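Local coordinates for protection of telomeres protein poz1 (Schizosaccharomyces pombe, PDB 5WE0) that binds telomeric DNA and negatively regulates telomerase and telomere length in fission yeast, at residues A[2-7]-A[45-50]; A[9-14]-A[51-56]; A[21-26]-A[65-70]; A[59-64]-A[97-102]; A[108-113]-A[224-229]. All coordinates share one frame; numbering follows the deposited sequence.

Overall arrangement
All five contacts belong to one all-helical chain. Contacts 1 and 2 share helix 2-18, their centres about 11 Å apart, and meet where Met47 CE packs on Leu11 CD1 at 3.8 Å. Helix 54-64 carries contact 2 into contact 4, about 15 Å between centres, and helix 93-115 runs on to contact 5, about 17 Å between centres. Along the chain, contacts 1, 2 and 3 interleave their segments, contact 4 interleaves with contact 3, and contact 5 closes last. Glu62 of contact 4 knits three together, pairing with Lys224 of contact 5 and probably with His23 of contact 3. This ties loop 21-26 to the central helices, and a second protein chain lies against all five contacts.

Contact 1: residues A[2-7]-A[45-50]; sequences NEKIRS and KSMCHE. With ZN (zinc ion), chain M.
Glu3 and Lys4 both carry CG anti to the backbone N (chi1 166° and 177°), and from there they reach different sides of Ser46. The Glu3 chain runs on extended to its carboxylate, where OE2 takes a weak, bent hydrogen bond from Ser46 N at 3.0 Å. Lys4 instead folds its outer chain, and NZ donates to Ser46 O at 2.9 Å, standing well above the carbonyl plane. The same ammonium faces Glu50 tip to tip, a long salt bridge of 3.9 Å between NZ and OE2. One serine backbone is thus gripped at both its N-H and its C=O by neighbouring residues of the first helical turn. Here the start of helix 2-18 docks on the loop that joins helix 31-43 to helix 54-64, a loop whose residues Met47 to Glu50 form a type I beta turn. Within that turn His49 NE2 binds a zinc ion at 2.1 Å, and the other three ligands come from the chain of another protein. One turn further along the helix, Ser7 CB lies 3.6 Å from Met47 CG, a buried apolar touch beside Leu41. Ser7 OG donates to Glu3 O at 3.0 Å, reaching it from the face opposite Ser7 N, and also pairs with Ser44 OG just ahead of the loop segment.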
# COMPACT_ATOMS: atom_id res chain seq x y z
N ASN A 2 2.18 0.34 31.88
CA ASN A 2 3.54 -0.01 31.50
C ASN A 2 3.57 -0.79 30.19
O ASN A 2 4.52 -0.64 29.41
CB ASN A 2 4.24 -0.79 32.62
CG ASN A 2 4.62 0.10 33.80
OD1 ASN A 2 5.00 1.27 33.63
ND2 ASN A 2 4.54 -0.45 35.01
N GLU A 3 2.54 -1.60 29.91
CA GLU A 3 2.47 -2.26 28.61
C GLU A 3 2.45 -1.24 27.47
O GLU A 3 3.10 -1.45 26.43
CB GLU A 3 1.24 -3.18 28.52
CG GLU A 3 0.95 -3.63 27.08
CD GLU A 3 -0.26 -4.55 26.97
OE1 GLU A 3 -0.07 -5.75 26.63
OE2 GLU A 3 -1.40 -4.07 27.22
N LYS A 4 1.73 -0.13 27.67
CA LYS A 4 1.74 0.93 26.66
C LYS A 4 3.12 1.56 26.51
O LYS A 4 3.55 1.86 25.38
CB LYS A 4 0.71 2.01 27.00
CG LYS A 4 0.73 3.17 26.01
CD LYS A 4 -0.56 3.97 26.04
CE LYS A 4 -1.76 3.07 25.83
NZ LYS A 4 -1.53 2.05 24.75
N ILE A 5 3.84 1.76 27.62
CA ILE A 5 5.19 2.30 27.51
C ILE A 5 6.10 1.31 26.79
O ILE A 5 6.93 1.70 25.96
CB ILE A 5 5.73 2.67 28.91
CG1 ILE A 5 4.98 3.88 29.46
CG2 ILE A 5 7.20 3.03 28.85
CD1 ILE A 5 5.00 3.97 30.96
N ARG A 6 5.95 0.01 27.07
CA ARG A 6 6.74 -0.99 26.35
C ARG A 6 6.40 -1.00 24.87
O ARG A 6 7.30 -1.04 24.02
CB ARG A 6 6.53 -2.38 26.97
CG ARG A 6 7.15 -2.50 28.36
CD ARG A 6 7.14 -3.91 28.88
NE ARG A 6 5.79 -4.43 29.02
CZ ARG A 6 5.13 -4.49 30.17
NH1 ARG A 6 5.69 -4.05 31.29
NH2 ARG A 6 3.90 -4.98 30.21
N SER A 7 5.11 -0.94 24.53
CA SER A 7 4.70 -0.93 23.12
C SER A 7 5.25 0.28 22.38
O SER A 7 5.75 0.15 21.25
CB SER A 7 3.18 -0.99 23.03
OG SER A 7 2.70 -2.22 23.58
N LYS A 45 -2.51 -5.86 24.18
CA LYS A 45 -3.88 -5.40 24.43
C LYS A 45 -4.01 -3.87 24.45
O LYS A 45 -5.09 -3.34 24.19
CB LYS A 45 -4.40 -5.98 25.74
CG LYS A 45 -4.77 -7.46 25.68
CD LYS A 45 -3.58 -8.34 26.02
CE LYS A 45 -4.00 -9.77 26.31
NZ LYS A 45 -2.84 -10.59 26.76
N SER A 46 -2.94 -3.14 24.76
CA SER A 46 -3.09 -1.70 24.82
C SER A 46 -2.93 -1.02 23.46
O SER A 46 -3.17 0.18 23.35
CB SER A 46 -2.12 -1.09 25.84
OG SER A 46 -0.78 -1.22 25.40
N MET A 47 -2.54 -1.76 22.42
CA MET A 47 -2.40 -1.17 21.09
C MET A 47 -3.59 -1.44 20.18
O MET A 47 -3.59 -0.99 19.03
CB MET A 47 -1.11 -1.68 20.43
CG MET A 47 0.15 -1.34 21.21
SD MET A 47 0.31 0.43 21.48
CE MET A 47 1.00 1.00 19.93
N CYS A 48 -4.61 -2.16 20.67
CA CYS A 48 -5.69 -2.61 19.80
C CYS A 48 -6.42 -1.44 19.13
O CYS A 48 -6.84 -1.56 17.98
CB CYS A 48 -6.67 -3.47 20.59
SG CYS A 48 -5.99 -5.11 20.94
N HIS A 49 -6.55 -0.31 19.82
CA HIS A 49 -7.24 0.85 19.26
C HIS A 49 -6.33 2.06 19.15
O HIS A 49 -6.82 3.19 18.99
CB HIS A 49 -8.48 1.18 20.09
CG HIS A 49 -9.46 0.06 20.11
ND1 HIS A 49 -10.26 -0.24 19.02
CD2 HIS A 49 -9.68 -0.92 21.02
CE1 HIS A 49 -10.98 -1.31 19.29
NE2 HIS A 49 -10.66 -1.74 20.50
N GLU A 50 -5.02 1.85 19.18
CA GLU A 50 -4.10 2.93 18.92
C GLU A 50 -3.98 3.14 17.42
O GLU A 50 -4.21 2.23 16.62
CB GLU A 50 -2.74 2.63 19.53
CG GLU A 50 -2.72 2.67 21.05
CD GLU A 50 -3.02 4.06 21.60
OE1 GLU A 50 -2.38 5.04 21.13
OE2 GLU A 50 -3.88 4.17 22.50
ZN ZN M . -10.92 -3.76 20.96

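Contact 2: residues A[9-14]-A[51-56]; sequences SVLNTL and KMPIFM
Leu11 meets Pro53 tip to tip, its CD1 3.7 Å from the proline CG, while the other methyl, CD2, turns to the sulfur of Met56 at 4.1 Å. This is helix-to-helix packing in an all-helical fold: the middle of helix 2-18 lies against the start of helix 54-64, where Pro53 occupies the N-cap position. Leu14, one turn on from Leu11, sends CD1 to within 3.7 Å of Met56 SD. Both leucines cross the methionine side chain at about a right angle, and its bends at chi2 and chi3 bring SD and CE up to both of them. Phe55 holds CG between its backbone N and carbonyl carbon (chi1 81°), and its ring reaches the helix backbone, with Leu14 C 4.0 Å from CE1. Met56 CG lies over one face of that ring, so the two neighbouring side chains brace each other as they meet the helix. Around this layer, Leu41 and Met47 flank Leu11, and Phe18 packs on both Phe55 and Met56. Aromatic packing from the chain of another protein covers Leu11 and Pro53. At the ring's outer end, Phe55 CZ stands 3.5 Å from Leu11 O.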
# COMPACT_ATOMS: atom_id res chain seq x y z
N SER A 9 7.93 1.89 23.07
CA SER A 9 9.35 1.65 22.87
C SER A 9 9.59 0.65 21.74
O SER A 9 10.52 0.82 20.94
CB SER A 9 9.98 1.19 24.19
OG SER A 9 11.39 1.13 24.03
N VAL A 10 8.76 -0.40 21.64
CA VAL A 10 8.88 -1.31 20.49
C VAL A 10 8.68 -0.55 19.18
O VAL A 10 9.40 -0.77 18.20
CB VAL A 10 7.89 -2.49 20.62
CG1 VAL A 10 7.94 -3.35 19.36
CG2 VAL A 10 8.18 -3.32 21.88
N LEU A 11 7.71 0.39 19.15
CA LEU A 11 7.51 1.22 17.96
C LEU A 11 8.76 2.02 17.61
O LEU A 11 9.15 2.10 16.44
CB LEU A 11 6.31 2.15 18.15
CG LEU A 11 4.93 1.59 17.77
CD1 LEU A 11 3.83 2.61 17.95
CD2 LEU A 11 4.94 1.03 16.36
N ASN A 12 9.40 2.62 18.63
CA ASN A 12 10.63 3.38 18.39
C ASN A 12 11.74 2.50 17.84
O ASN A 12 12.51 2.93 16.97
CB ASN A 12 11.09 4.07 19.68
CG ASN A 12 10.10 5.10 20.15
OD1 ASN A 12 9.70 5.12 21.31
ND2 ASN A 12 9.69 5.97 19.23
N THR A 13 11.84 1.27 18.33
CA THR A 13 12.81 0.34 17.74
C THR A 13 12.49 0.03 16.28
O THR A 13 13.40 -0.02 15.44
CB THR A 13 12.89 -0.94 18.58
OG1 THR A 13 13.47 -0.62 19.86
CG2 THR A 13 13.72 -2.02 17.86
N LEU A 14 11.21 -0.22 15.96
CA LEU A 14 10.87 -0.51 14.57
C LEU A 14 11.22 0.66 13.65
O LEU A 14 11.65 0.45 12.51
CB LEU A 14 9.39 -0.89 14.44
CG LEU A 14 9.07 -2.37 14.66
CD1 LEU A 14 7.58 -2.63 14.43
CD2 LEU A 14 9.92 -3.28 13.77
N LYS A 51 -3.63 4.36 17.04
CA LYS A 51 -3.43 4.68 15.64
C LYS A 51 -2.10 4.11 15.16
O LYS A 51 -1.08 4.19 15.85
CB LYS A 51 -3.48 6.20 15.44
CG LYS A 51 -3.38 6.66 13.99
CD LYS A 51 -3.22 8.19 13.86
CE LYS A 51 -1.84 8.55 13.27
NZ LYS A 51 -1.73 8.28 11.79
N MET A 52 -2.13 3.53 13.97
CA MET A 52 -0.91 3.04 13.35
C MET A 52 -0.06 4.24 12.92
O MET A 52 -0.55 5.09 12.17
CB MET A 52 -1.26 2.17 12.14
CG MET A 52 -0.09 1.64 11.36
SD MET A 52 0.83 0.33 12.22
CE MET A 52 -0.45 -0.91 12.46
N PRO A 53 1.19 4.36 13.39
CA PRO A 53 2.05 5.45 12.91
C PRO A 53 2.26 5.34 11.40
O PRO A 53 2.32 4.25 10.83
CB PRO A 53 3.37 5.23 13.67
CG PRO A 53 3.03 4.35 14.83
CD PRO A 53 1.86 3.51 14.39
N ILE A 54 2.39 6.49 10.74
CA ILE A 54 2.41 6.47 9.29
C ILE A 54 3.66 5.76 8.76
O ILE A 54 3.62 5.13 7.68
CB ILE A 54 2.28 7.91 8.75
CG1 ILE A 54 1.59 7.90 7.40
CG2 ILE A 54 3.63 8.59 8.63
CD1 ILE A 54 0.15 7.31 7.51
N PHE A 55 4.78 5.79 9.51
CA PHE A 55 5.98 5.12 9.03
C PHE A 55 5.75 3.61 8.91
O PHE A 55 6.36 2.95 8.05
CB PHE A 55 7.19 5.42 9.94
CG PHE A 55 7.24 4.58 11.21
CD1 PHE A 55 7.87 3.33 11.21
CD2 PHE A 55 6.68 5.05 12.39
CE1 PHE A 55 7.92 2.54 12.38
CE2 PHE A 55 6.71 4.27 13.57
CZ PHE A 55 7.32 3.01 13.56
N MET A 56 4.84 3.05 9.72
CA MET A 56 4.54 1.63 9.64
C MET A 56 3.75 1.28 8.38
O MET A 56 4.05 0.29 7.71
CB MET A 56 3.76 1.17 10.88
CG MET A 56 4.55 1.31 12.20
SD MET A 56 5.52 -0.19 12.50
CE MET A 56 4.24 -1.32 13.08

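Contact 3: residues A[21-26]-A[65-70]; sequences ENHYDM and FNLSLD
Ser68 N donates to a water at 2.9 Å, and that water in turn donates to Tyr24 O, across a modelled separation that is suspiciously short. The bridge joins the loop after helix 2-18 to the type I beta turn from Asn66 to Leu69, which follows directly on the Schellman motif that ends helix 54-64; Asn66, with positive phi, is its C-prime residue. The turn presents Ser68 to the other loop, its OG 2.9 Å from His23 O and 3.5 Å from Asp25 CB. Beside it, His23 lays one ring face under Leu67 CB, a CH-pi contact 3.8 Å from the centroid and 20° off the ring normal. The imidazole is held at both nitrogens, by Glu62 OE2 at ND1 and Ser217 OG at NE2, which fixes its rotation beneath the leucine. His23 CD2 itself comes within 3.3 Å of Leu67 O.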
# COMPACT_ATOMS: atom_id res chain seq x y z
N GLU A 21 15.88 6.06 3.58
CA GLU A 21 15.99 7.08 2.54
C GLU A 21 15.28 6.62 1.27
O GLU A 21 14.51 7.37 0.65
CB GLU A 21 17.46 7.38 2.24
CG GLU A 21 17.66 8.31 1.05
CD GLU A 21 19.11 8.70 0.81
OE1 GLU A 21 20.01 7.86 1.06
OE2 GLU A 21 19.35 9.84 0.36
N ASN A 22 15.56 5.39 0.85
CA ASN A 22 14.82 4.75 -0.22
C ASN A 22 13.77 3.82 0.39
O ASN A 22 13.15 4.18 1.39
CB ASN A 22 15.77 4.01 -1.17
CG ASN A 22 16.85 4.91 -1.73
OD1 ASN A 22 16.56 5.92 -2.37
ND2 ASN A 22 18.11 4.58 -1.43
N HIS A 23 13.55 2.65 -0.20
CA HIS A 23 12.44 1.81 0.23
C HIS A 23 12.91 0.68 1.14
O HIS A 23 13.97 0.08 0.92
CB HIS A 23 11.72 1.23 -0.99
CG HIS A 23 11.12 2.26 -1.89
ND1 HIS A 23 10.28 3.25 -1.43
CD2 HIS A 23 11.27 2.48 -3.22
CE1 HIS A 23 9.91 4.01 -2.44
NE2 HIS A 23 10.49 3.57 -3.54
N TYR A 24 12.10 0.39 2.15
CA TYR A 24 12.39 -0.70 3.06
C TYR A 24 12.28 -2.05 2.35
O TYR A 24 11.48 -2.25 1.43
CB TYR A 24 11.46 -0.65 4.27
CG TYR A 24 11.56 -1.87 5.14
CD1 TYR A 24 12.58 -2.00 6.08
CD2 TYR A 24 10.69 -2.93 4.97
CE1 TYR A 24 12.69 -3.15 6.86
CE2 TYR A 24 10.80 -4.08 5.74
CZ TYR A 24 11.79 -4.18 6.68
OH TYR A 24 11.87 -5.33 7.43
N ASP A 25 13.12 -2.99 2.79
CA ASP A 25 12.96 -4.39 2.42
C ASP A 25 13.46 -5.24 3.59
O ASP A 25 14.40 -4.84 4.29
CB ASP A 25 13.73 -4.75 1.13
CG ASP A 25 13.54 -6.22 0.70
OD1 ASP A 25 12.46 -6.83 0.95
OD2 ASP A 25 14.50 -6.78 0.12
N MET A 26 12.83 -6.39 3.81
CA MET A 26 13.24 -7.19 4.95
C MET A 26 14.54 -7.90 4.63
O MET A 26 14.66 -8.57 3.60
CB MET A 26 12.18 -8.22 5.35
CG MET A 26 12.64 -8.96 6.61
SD MET A 26 11.51 -8.76 8.02
CE MET A 26 10.25 -9.94 7.55
N PHE A 65 4.61 -4.45 -1.87
CA PHE A 65 4.77 -4.33 -3.31
C PHE A 65 6.23 -4.38 -3.73
O PHE A 65 6.53 -4.16 -4.91
CB PHE A 65 4.09 -3.05 -3.83
CG PHE A 65 2.60 -3.08 -3.66
CD1 PHE A 65 1.82 -3.86 -4.49
CD2 PHE A 65 2.00 -2.38 -2.63
CE1 PHE A 65 0.45 -3.93 -4.31
CE2 PHE A 65 0.63 -2.44 -2.46
CZ PHE A 65 -0.14 -3.22 -3.29
N ASN A 66 7.13 -4.68 -2.79
CA ASN A 66 8.53 -4.93 -3.11
C ASN A 66 9.14 -3.73 -3.85
O ASN A 66 9.83 -3.87 -4.86
CB ASN A 66 8.64 -6.23 -3.93
CG ASN A 66 9.94 -7.02 -3.65
OD1 ASN A 66 10.71 -6.68 -2.75
ND2 ASN A 66 10.15 -8.09 -4.40
N LEU A 67 8.86 -2.53 -3.34
CA LEU A 67 9.26 -1.30 -4.02
C LEU A 67 10.78 -1.15 -4.12
O LEU A 67 11.25 -0.33 -4.93
CB LEU A 67 8.65 -0.06 -3.33
CG LEU A 67 7.12 -0.02 -3.42
CD1 LEU A 67 6.56 1.32 -2.87
CD2 LEU A 67 6.67 -0.26 -4.85
N SER A 68 11.55 -1.89 -3.31
CA SER A 68 13.01 -1.86 -3.41
C SER A 68 13.53 -2.36 -4.75
O SER A 68 14.68 -2.05 -5.10
CB SER A 68 13.64 -2.73 -2.33
OG SER A 68 13.68 -2.01 -1.12
N LEU A 69 12.74 -3.15 -5.49
CA LEU A 69 13.15 -3.72 -6.77
C LEU A 69 12.72 -2.91 -7.99
O LEU A 69 11.73 -2.15 -7.98
CB LEU A 69 12.62 -5.14 -6.96
CG LEU A 69 13.22 -6.34 -6.25
CD1 LEU A 69 12.46 -7.59 -6.69
CD2 LEU A 69 14.67 -6.44 -6.69
N ASP A 70 13.47 -3.11 -9.08
CA ASP A 70 13.02 -2.81 -10.43
C ASP A 70 13.52 -3.88 -11.39
O ASP A 70 14.56 -3.71 -12.05
CB ASP A 70 13.50 -1.42 -10.87
CG ASP A 70 12.77 -0.93 -12.10
OD1 ASP A 70 13.06 -1.45 -13.21
OD2 ASP A 70 11.88 -0.06 -11.94
O HOH W 1 10.89 -3.23 -0.80

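Contact 4: residues A[59-64]-A[97-102]; sequences AFIEYC and SNALER
Segments 59-64 and 97-102 run roughly antiparallel, their axes 10.0 Å apart at closest approach with 139° between their directions, and Ile61 and Ala99 have the nearest CA atoms. They form a helix-helix interface at the core of the all-helical fold, between helix 54-64 and helix 93-115. Phe60 holds CG anti to its backbone N (chi1 173°); its ring has Arg102 NE over one face and Cys64 CB over the opposite one. The guanidinium makes a cation-pi contact, CZ 4.5 Å from the centroid and only 5° off the ring normal. Its plane is steeply turned against the ring, while NH2 pairs with an acidic side chain of the chain of another protein. An alanine in place of Phe60 would probably leave a gap beside Ala99 and let the arginine turn more freely. Ala99 CB touches the ring at its edge, in plane, 3.5 Å from CE2. Ile61 CD1 reaches Ala99 O at 3.4 Å.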
# COMPACT_ATOMS: atom_id res chain seq x y z
N ALA A 59 6.16 1.44 5.40
CA ALA A 59 7.01 0.27 5.33
C ALA A 59 6.23 -0.94 4.84
O ALA A 59 6.72 -1.71 4.01
CB ALA A 59 7.62 -0.02 6.71
N PHE A 60 4.98 -1.09 5.29
CA PHE A 60 4.15 -2.18 4.79
C PHE A 60 3.99 -2.09 3.29
O PHE A 60 4.16 -3.08 2.57
CB PHE A 60 2.77 -2.18 5.45
CG PHE A 60 1.87 -3.19 4.82
CD1 PHE A 60 2.01 -4.54 5.12
CD2 PHE A 60 0.95 -2.82 3.84
CE1 PHE A 60 1.21 -5.48 4.49
CE2 PHE A 60 0.16 -3.75 3.21
CZ PHE A 60 0.29 -5.08 3.54
N ILE A 61 3.67 -0.90 2.78
CA ILE A 61 3.47 -0.72 1.35
C ILE A 61 4.75 -1.02 0.58
O ILE A 61 4.73 -1.69 -0.46
CB ILE A 61 2.96 0.72 1.06
CG1 ILE A 61 1.55 0.90 1.62
CG2 ILE A 61 3.04 1.03 -0.44
CD1 ILE A 61 0.53 -0.13 1.07
N GLU A 62 5.89 -0.51 1.08
CA GLU A 62 7.17 -0.81 0.43
C GLU A 62 7.46 -2.31 0.43
O GLU A 62 7.99 -2.85 -0.55
CB GLU A 62 8.29 -0.04 1.13
CG GLU A 62 8.14 1.49 1.00
CD GLU A 62 9.20 2.24 1.80
OE1 GLU A 62 9.62 1.71 2.86
OE2 GLU A 62 9.60 3.36 1.36
N TYR A 63 7.15 -3.00 1.53
CA TYR A 63 7.42 -4.43 1.63
C TYR A 63 6.44 -5.23 0.77
O TYR A 63 6.84 -6.03 -0.08
CB TYR A 63 7.35 -4.87 3.10
CG TYR A 63 7.70 -6.33 3.38
CD1 TYR A 63 8.84 -6.92 2.85
CD2 TYR A 63 6.89 -7.12 4.20
CE1 TYR A 63 9.15 -8.26 3.11
CE2 TYR A 63 7.19 -8.44 4.47
CZ TYR A 63 8.33 -9.00 3.92
OH TYR A 63 8.64 -10.30 4.19
N CYS A 64 5.15 -4.94 0.93
CA CYS A 64 4.09 -5.64 0.20
C CYS A 64 4.29 -5.62 -1.31
O CYS A 64 4.12 -6.64 -1.99
CB CYS A 64 2.75 -5.02 0.57
SG CYS A 64 1.36 -5.75 -0.26
N SER A 97 -6.64 -5.74 -0.21
CA SER A 97 -7.64 -4.83 0.33
C SER A 97 -7.09 -4.08 1.55
O SER A 97 -7.33 -2.87 1.69
CB SER A 97 -8.90 -5.63 0.68
OG SER A 97 -10.00 -4.79 0.89
N ASN A 98 -6.36 -4.77 2.43
CA ASN A 98 -5.73 -4.11 3.57
C ASN A 98 -4.67 -3.12 3.11
O ASN A 98 -4.57 -2.01 3.65
CB ASN A 98 -5.11 -5.13 4.52
CG ASN A 98 -6.16 -5.98 5.24
OD1 ASN A 98 -7.33 -5.65 5.25
ND2 ASN A 98 -5.72 -7.08 5.83
N ALA A 99 -3.87 -3.51 2.11
CA ALA A 99 -2.86 -2.61 1.58
C ALA A 99 -3.48 -1.33 1.04
O ALA A 99 -2.91 -0.24 1.19
CB ALA A 99 -2.05 -3.32 0.50
N LEU A 100 -4.64 -1.43 0.36
CA LEU A 100 -5.29 -0.22 -0.17
C LEU A 100 -5.81 0.67 0.94
O LEU A 100 -5.80 1.90 0.82
CB LEU A 100 -6.43 -0.58 -1.11
CG LEU A 100 -6.01 -1.08 -2.50
CD1 LEU A 100 -7.18 -1.80 -3.18
CD2 LEU A 100 -5.49 0.09 -3.31
N GLU A 101 -6.29 0.06 2.01
CA GLU A 101 -6.73 0.85 3.14
C GLU A 101 -5.54 1.56 3.77
O GLU A 101 -5.64 2.74 4.14
CB GLU A 101 -7.47 -0.03 4.13
CG GLU A 101 -8.05 0.73 5.29
CD GLU A 101 -9.06 -0.08 6.08
OE1 GLU A 101 -9.47 0.38 7.17
OE2 GLU A 101 -9.47 -1.16 5.59
N ARG A 102 -4.41 0.87 3.84
CA ARG A 102 -3.19 1.44 4.39
C ARG A 102 -2.72 2.59 3.50
O ARG A 102 -2.34 3.65 4.00
CB ARG A 102 -2.09 0.37 4.49
CG ARG A 102 -2.27 -0.58 5.66
CD ARG A 102 -1.08 -1.52 5.79
NE ARG A 102 -1.49 -2.89 6.08
CZ ARG A 102 -2.04 -3.27 7.23
NH1 ARG A 102 -2.25 -2.39 8.19
NH2 ARG A 102 -2.38 -4.54 7.41

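Contact 5: residues A[108-113]-A[224-229]; sequences LERQNC and KLQLEV
Arg110 and Gln226 supply the hydrogen bond of this contact: NH1 donates to OE1 at 2.9 Å with an N-H...O angle of 160°. The oxygen sits in the guanidinium plane and receives the N-H on a lone pair, although the guanidinium and amide planes stand 74° apart. Arg110 bends at chi3 while Gln226 stays extended beyond CG, and the arginine CG and CD also run close to OE1. The guanidinium has further anchors in Glu107, by a salt bridge, and in Asn134 OD1. An alanine in place of Arg110 would probably leave Gln226 OE1 without this donor and Glu107 without this charged partner. The apolar part centres on Leu227, whose CD2 packs 3.7 Å from Cys113 CB and 4.2 Å from Arg110 CA. Covalent chemistry adds a third link, the disulfide from Cys113 to Cys231. In this all-helical fold the contact joins helix 93-115 to helix 209-230, their local axes 9.8 Å apart and inclined at 39°. The buried amide oxygen thus takes its N-H in plane from a cation whose charge Glu107 probably helps to balance, while the disulfide ties helix 93-115 covalently to the residue just after helix 209-230.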
# COMPACT_ATOMS: atom_id res chain seq x y z
N LEU A 108 -4.32 10.15 3.34
CA LEU A 108 -5.13 10.99 4.22
C LEU A 108 -4.22 11.85 5.08
O LEU A 108 -4.41 13.06 5.20
CB LEU A 108 -6.03 10.13 5.10
CG LEU A 108 -7.46 9.89 4.59
CD1 LEU A 108 -8.29 9.16 5.64
CD2 LEU A 108 -8.11 11.20 4.20
N GLU A 109 -3.21 11.21 5.67
CA GLU A 109 -2.24 11.90 6.52
C GLU A 109 -1.39 12.89 5.72
O GLU A 109 -1.06 13.97 6.22
CB GLU A 109 -1.35 10.88 7.22
CG GLU A 109 -0.38 11.47 8.24
CD GLU A 109 -0.43 10.73 9.57
OE1 GLU A 109 -1.44 10.04 9.85
OE2 GLU A 109 0.57 10.82 10.32
N ARG A 110 -0.96 12.51 4.51
CA ARG A 110 -0.23 13.47 3.68
C ARG A 110 -1.08 14.71 3.41
O ARG A 110 -0.59 15.84 3.50
CB ARG A 110 0.19 12.84 2.36
CG ARG A 110 1.07 13.71 1.52
CD ARG A 110 1.01 13.27 0.07
NE ARG A 110 -0.35 13.42 -0.45
CZ ARG A 110 -0.89 14.58 -0.80
NH1 ARG A 110 -0.20 15.71 -0.69
NH2 ARG A 110 -2.14 14.63 -1.24
N GLN A 111 -2.36 14.51 3.08
CA GLN A 111 -3.24 15.64 2.80
C GLN A 111 -3.34 16.58 4.01
O GLN A 111 -3.31 17.80 3.84
CB GLN A 111 -4.61 15.16 2.37
CG GLN A 111 -4.63 14.70 0.93
CD GLN A 111 -6.03 14.32 0.46
OE1 GLN A 111 -7.03 14.76 1.05
NE2 GLN A 111 -6.11 13.50 -0.57
N ASN A 112 -3.52 16.03 5.22
CA ASN A 112 -3.56 16.89 6.40
C ASN A 112 -2.27 17.66 6.59
O ASN A 112 -2.29 18.85 6.90
CB ASN A 112 -3.87 16.10 7.67
CG ASN A 112 -5.34 15.95 7.90
OD1 ASN A 112 -6.12 15.77 6.96
ND2 ASN A 112 -5.75 16.10 9.16
N CYS A 113 -1.12 17.00 6.41
CA CYS A 113 0.14 17.73 6.49
C CYS A 113 0.15 18.95 5.58
O CYS A 113 0.61 20.02 5.98
CB CYS A 113 1.30 16.80 6.16
SG CYS A 113 2.91 17.62 6.24
N LYS A 224 7.04 10.97 1.48
CA LYS A 224 8.10 11.07 2.49
C LYS A 224 8.72 12.46 2.49
O LYS A 224 8.95 13.04 3.56
CB LYS A 224 9.20 10.05 2.22
CG LYS A 224 8.95 8.61 2.62
CD LYS A 224 10.27 7.82 2.44
CE LYS A 224 10.05 6.33 2.52
NZ LYS A 224 11.13 5.55 1.87
N LEU A 225 9.03 12.98 1.31
CA LEU A 225 9.64 14.31 1.21
C LEU A 225 8.72 15.38 1.79
O LEU A 225 9.14 16.15 2.65
CB LEU A 225 10.00 14.60 -0.25
CG LEU A 225 10.70 15.93 -0.51
CD1 LEU A 225 12.05 15.84 0.14
CD2 LEU A 225 10.88 16.22 -1.98
N GLN A 226 7.44 15.42 1.37
CA GLN A 226 6.51 16.44 1.88
C GLN A 226 6.37 16.39 3.39
O GLN A 226 6.28 17.43 4.05
CB GLN A 226 5.10 16.28 1.29
CG GLN A 226 5.02 16.22 -0.18
CD GLN A 226 3.60 15.94 -0.73
OE1 GLN A 226 2.58 16.19 -0.08
NE2 GLN A 226 3.56 15.38 -1.91
N LEU A 227 6.26 15.19 3.94
CA LEU A 227 6.08 15.07 5.38
C LEU A 227 7.29 15.60 6.13
O LEU A 227 7.13 16.28 7.15
CB LEU A 227 5.82 13.61 5.74
CG LEU A 227 4.48 13.04 5.25
CD1 LEU A 227 4.42 11.56 5.54
CD2 LEU A 227 3.29 13.74 5.91
N GLU A 228 8.50 15.35 5.62
CA GLU A 228 9.70 15.82 6.31
C GLU A 228 9.85 17.33 6.17
O GLU A 228 10.07 18.04 7.16
CB GLU A 228 10.94 15.11 5.77
CG GLU A 228 12.25 15.63 6.38
CD GLU A 228 13.44 14.70 6.14
OE1 GLU A 228 13.27 13.45 6.18
OE2 GLU A 228 14.54 15.22 5.87
N VAL A 229 9.68 17.84 4.95
CA VAL A 229 9.92 19.24 4.66
C VAL A 229 8.85 20.11 5.34
O VAL A 229 9.18 21.11 5.98
CB VAL A 229 9.97 19.46 3.14
CG1 VAL A 229 10.00 20.94 2.80
CG2 VAL A 229 11.17 18.75 2.54